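Side-chain contact in anthrone oxidase-like protein (Streptomyces ambofaciens, PDB 5F9P), which acts as an oxygenase, probably a monooxygenase, that cleaves a carbon-carbon bond during oxidative ring-B opening in atypical angucycline biosynthesis: residues E67-R72 / L95-V100. Sequence-based numbering, arbitrary orientation.
Sequences EDLEKR and LMQNEV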
ATOM      1  N   GLU A  67      15.023 -11.539   5.307  1.00 19.86           N
ATOM      2  CA  GLU A  67      15.683 -12.792   4.976  1.00 22.44           C
ATOM      3  C   GLU A  67      14.679 -13.774   4.357  1.00 17.72           C
ATOM      4  O   GLU A  67      14.963 -14.420   3.350  1.00 19.16           O
ATOM      5  CB  GLU A  67      16.339 -13.366   6.238  1.00 25.20           C
ATOM      6  CG  GLU A  67      17.407 -14.409   5.996  1.00 31.32           C
ATOM      7  CD  GLU A  67      18.078 -14.854   7.298  1.00 42.54           C
ATOM      8  OE1 GLU A  67      18.106 -14.049   8.254  1.00 43.22           O
ATOM      9  OE2 GLU A  67      18.570 -16.006   7.366  1.00 45.57           O
ATOM     10  N   ASP A  68      13.488 -13.846   4.938  1.00 17.62           N
ATOM     11  CA  ASP A  68      12.423 -14.672   4.375  1.00 18.32           C
ATOM     12  C   ASP A  68      12.004 -14.183   2.991  1.00 18.94           C
ATOM     13  O   ASP A  68      11.836 -14.976   2.070  1.00 17.87           O
ATOM     14  CB  ASP A  68      11.213 -14.691   5.308  1.00 16.15           C
ATOM     15  CG  ASP A  68      11.544 -15.257   6.675  1.00 19.71           C
ATOM     16  OD1 ASP A  68      12.211 -16.308   6.737  1.00 22.41           O
ATOM     17  OD2 ASP A  68      11.142 -14.649   7.684  1.00 23.58           O
ATOM     18  N   LEU A  69      11.825 -12.875   2.850  1.00 14.77           N
ATOM     19  CA  LEU A  69      11.468 -12.294   1.553  1.00 17.13           C
ATOM     20  C   LEU A  69      12.479 -12.620   0.454  1.00 18.99           C
ATOM     21  O   LEU A  69      12.104 -12.925  -0.682  1.00 19.74           O
ATOM     22  CB  LEU A  69      11.350 -10.780   1.666  1.00 14.40           C
ATOM     23  CG  LEU A  69      11.112 -10.058   0.339  1.00 16.46           C
ATOM     24  CD1 LEU A  69       9.746 -10.434  -0.205  1.00 14.79           C
ATOM     25  CD2 LEU A  69      11.260  -8.531   0.497  1.00 12.26           C
ATOM     26  N   GLU A  70      13.762 -12.517   0.780  1.00 19.16           N
ATOM     27  CA  GLU A  70      14.811 -12.751  -0.205  1.00 19.92           C
ATOM     28  C   GLU A  70      14.795 -14.192  -0.707  1.00 18.64           C
ATOM     29  O   GLU A  70      15.076 -14.455  -1.878  1.00 20.58           O
ATOM     30  CB  GLU A  70      16.186 -12.387   0.373  1.00 24.02           C
ATOM     31  CG  GLU A  70      16.385 -10.885   0.554  1.00 27.10           C
ATOM     32  CD  GLU A  70      16.207 -10.108  -0.743  1.00 30.12           C
ATOM     33  OE1 GLU A  70      16.319 -10.730  -1.823  1.00 30.14           O
ATOM     34  OE2 GLU A  70      15.947  -8.879  -0.684  1.00 29.29           O
ATOM     35  N   LYS A  71      14.471 -15.121   0.186  1.00 21.02           N
ATOM     36  CA  LYS A  71      14.330 -16.528  -0.184  1.00 24.04           C
ATOM     37  C   LYS A  71      13.265 -16.667  -1.255  1.00 21.50           C
ATOM     38  O   LYS A  71      13.422 -17.431  -2.206  1.00 24.73           O
ATOM     39  CB  LYS A  71      13.956 -17.365   1.046  1.00 27.37           C
ATOM     40  CG  LYS A  71      14.342 -18.837   0.976  1.00 31.13           C
ATOM     41  CD  LYS A  71      14.462 -19.412   2.390  1.00 40.55           C
ATOM     42  CE  LYS A  71      15.515 -18.648   3.206  1.00 45.80           C
ATOM     43  NZ  LYS A  71      15.367 -18.807   4.685  1.00 39.55           N
ATOM     44  N   ARG A  72      12.175 -15.922  -1.113  1.00 21.81           N
ATOM     45  CA  ARG A  72      11.159 -15.930  -2.155  1.00 19.70           C
ATOM     46  C   ARG A  72      11.682 -15.356  -3.479  1.00 20.56           C
ATOM     47  O   ARG A  72      11.429 -15.911  -4.557  1.00 20.39           O
ATOM     48  CB  ARG A  72       9.921 -15.160  -1.712  1.00 21.61           C
ATOM     49  CG  ARG A  72       9.072 -14.729  -2.893  1.00 24.17           C
ATOM     50  CD  ARG A  72       7.753 -14.219  -2.419  1.00 26.05           C
ATOM     51  NE  ARG A  72       7.012 -13.556  -3.478  1.00 26.53           N
ATOM     52  CZ  ARG A  72       6.720 -14.112  -4.641  1.00 25.53           C
ATOM     53  NH1 ARG A  72       7.140 -15.344  -4.909  1.00 30.91           N
ATOM     54  NH2 ARG A  72       6.021 -13.427  -5.540  1.00 27.51           N
ATOM     55  N   LEU A  95       8.551  -2.924  -6.219  1.00 13.34           N
ATOM     56  CA  LEU A  95       8.415  -3.823  -5.085  1.00 14.57           C
ATOM     57  C   LEU A  95       9.121  -3.165  -3.923  1.00 15.04           C
ATOM     58  O   LEU A  95      10.360  -3.100  -3.890  1.00 13.57           O
ATOM     59  CB  LEU A  95       9.039  -5.190  -5.383  1.00 12.68           C
ATOM     60  CG  LEU A  95       8.784  -5.849  -6.739  1.00 13.44           C
ATOM     61  CD1 LEU A  95       9.612  -7.127  -6.829  1.00 15.99           C
ATOM     62  CD2 LEU A  95       7.307  -6.152  -6.982  1.00 11.34           C
HETATM   63  N   MSE A  96       8.333  -2.684  -2.966  1.00 13.50           N
HETATM   64  CA  MSE A  96       8.840  -1.758  -1.965  1.00 11.88           C
HETATM   65  C   MSE A  96       8.839  -2.340  -0.558  1.00 14.16           C
HETATM   66  O   MSE A  96       7.817  -2.815  -0.079  1.00 12.21           O
HETATM   67  CB  MSE A  96       8.011  -0.475  -2.002  1.00 11.93           C
HETATM   68  CG  MSE A  96       8.200   0.353  -3.276  1.00 14.50           C
HETATM   69 SE   MSE A  96       6.845   1.748  -3.419  0.84 17.45          SE
HETATM   70  CE  MSE A  96       5.286   0.577  -3.701  1.00 11.76           C
ATOM     71  N   GLN A  97       9.988  -2.285   0.110  1.00 11.75           N
ATOM     72  CA  GLN A  97      10.097  -2.806   1.465  1.00 11.80           C
ATOM     73  C   GLN A  97      10.042  -1.656   2.459  1.00 13.14           C
ATOM     74  O   GLN A  97      10.762  -0.668   2.310  1.00 14.18           O
ATOM     75  CB  GLN A  97      11.397  -3.608   1.629  1.00 12.93           C
ATOM     76  CG  GLN A  97      11.580  -4.682   0.559  1.00 15.97           C
ATOM     77  CD  GLN A  97      12.930  -5.384   0.649  1.00 15.57           C
ATOM     78  OE1 GLN A  97      13.457  -5.589   1.734  1.00 16.18           O
ATOM     79  NE2 GLN A  97      13.489  -5.751  -0.497  1.00 14.90           N
ATOM     80  N   ASN A  98       9.196  -1.791   3.476  1.00 11.94           N
ATOM     81  CA  ASN A  98       8.900  -0.697   4.387  1.00 11.33           C
ATOM     82  C   ASN A  98       8.818  -1.136   5.827  1.00 14.25           C
ATOM     83  O   ASN A  98       8.657  -2.320   6.128  1.00 16.21           O
ATOM     84  CB  ASN A  98       7.533  -0.088   4.049  1.00 15.07           C
ATOM     85  CG  ASN A  98       7.321   0.069   2.571  1.00 15.60           C
ATOM     86  OD1 ASN A  98       7.667   1.097   1.989  1.00 15.45           O
ATOM     87  ND2 ASN A  98       6.770  -0.964   1.943  1.00 14.26           N
ATOM     88  N   GLU A  99       8.886  -0.159   6.719  1.00 15.39           N
ATOM     89  CA  GLU A  99       8.480  -0.369   8.095  1.00 17.47           C
ATOM     90  C   GLU A  99       7.335   0.589   8.378  1.00 16.31           C
ATOM     91  O   GLU A  99       7.208   1.632   7.730  1.00 13.91           O
ATOM     92  CB  GLU A  99       9.643  -0.151   9.061  1.00 15.40           C
ATOM     93  CG  GLU A  99      10.127   1.267   9.156  1.00 23.86           C
ATOM     94  CD  GLU A  99      11.397   1.384  10.005  1.00 35.63           C
ATOM     95  OE1 GLU A  99      11.837   2.523  10.267  1.00 37.24           O
ATOM     96  OE2 GLU A  99      11.953   0.335  10.406  1.00 39.44           O
ATOM     97  N   VAL A 100       6.477   0.217   9.317  1.00 16.52           N
ATOM     98  CA  VAL A 100       5.332   1.042   9.649  1.00 17.61           C
ATOM     99  C   VAL A 100       5.813   2.163  10.554  1.00 20.28           C
ATOM    100  O   VAL A 100       6.435   1.903  11.577  1.00 16.18           O
ATOM    101  CB  VAL A 100       4.238   0.215  10.355  1.00 18.22           C
ATOM    102  CG1 VAL A 100       3.097   1.132  10.826  1.00 13.56           C
ATOM    103  CG2 VAL A 100       3.717  -0.870   9.417  1.00 17.02           C
TER
HETATM  104  O   HOH W   1      15.566  -7.759   1.637  1.00 23.80           O
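The side-chain amide of Gln-97 turns one flat face to Leu-69 and the edge carrying its oxygen to a water held by Glu-70. Methyl CD2 of Leu-69 sits over that face, almost directly above the amide carbon: it lies 3.6 Å from Gln-97 CD and 3.7 Å from Gln-97 NE2, nearly all of the offset being perpendicular to the amide plane. The setting is a closed eight-stranded antiparallel barrel with helices packed outside it, consistent with the dimeric α+β barrel fold; here helix 66-74 packs beside strand 92-105. The strand runs between 155-167 and 10-17, its Met-96 and Asn-98 side chains reaching residues of strand 172-180, whereas Gln-97 projects toward the helix.

Only a small surface, 92 Å² over both sides, is buried, and the nearest CA atoms, those of Leu-69 and Gln-97, remain 9.6 Å apart. Side-chain length therefore spans the gap. CB of Leu-69 points toward the strand, and with CG anti to the backbone N (chi1 174°) methyl CD2 ends up against the amide; Leu-69 also touches Trp-63. The extended chain of Gln-97 carries its amide out to the helix, and the last torsion, chi3, turns its face to CD2.

Glu-70 leaves the helix to the side of the Leu-69/Gln-97 pair, and the bend at chi2 brings OE2 nearer the amide. The two planes stand 51° apart, and Glu-70 OE2 is 4.0 Å from Gln-97 NE2, a loose approach. A water makes the polar link instead, donating to both oxygens. Arg-165 also donates to Gln-97 OE1 through NH1, so this oxygen accepts from two sources, which should help fix the amide's rotation. The bridging water subtends about 116° between its acceptors, 2.6 Å from Glu-70 OE2 and 3.0 Å from Gln-97 OE1.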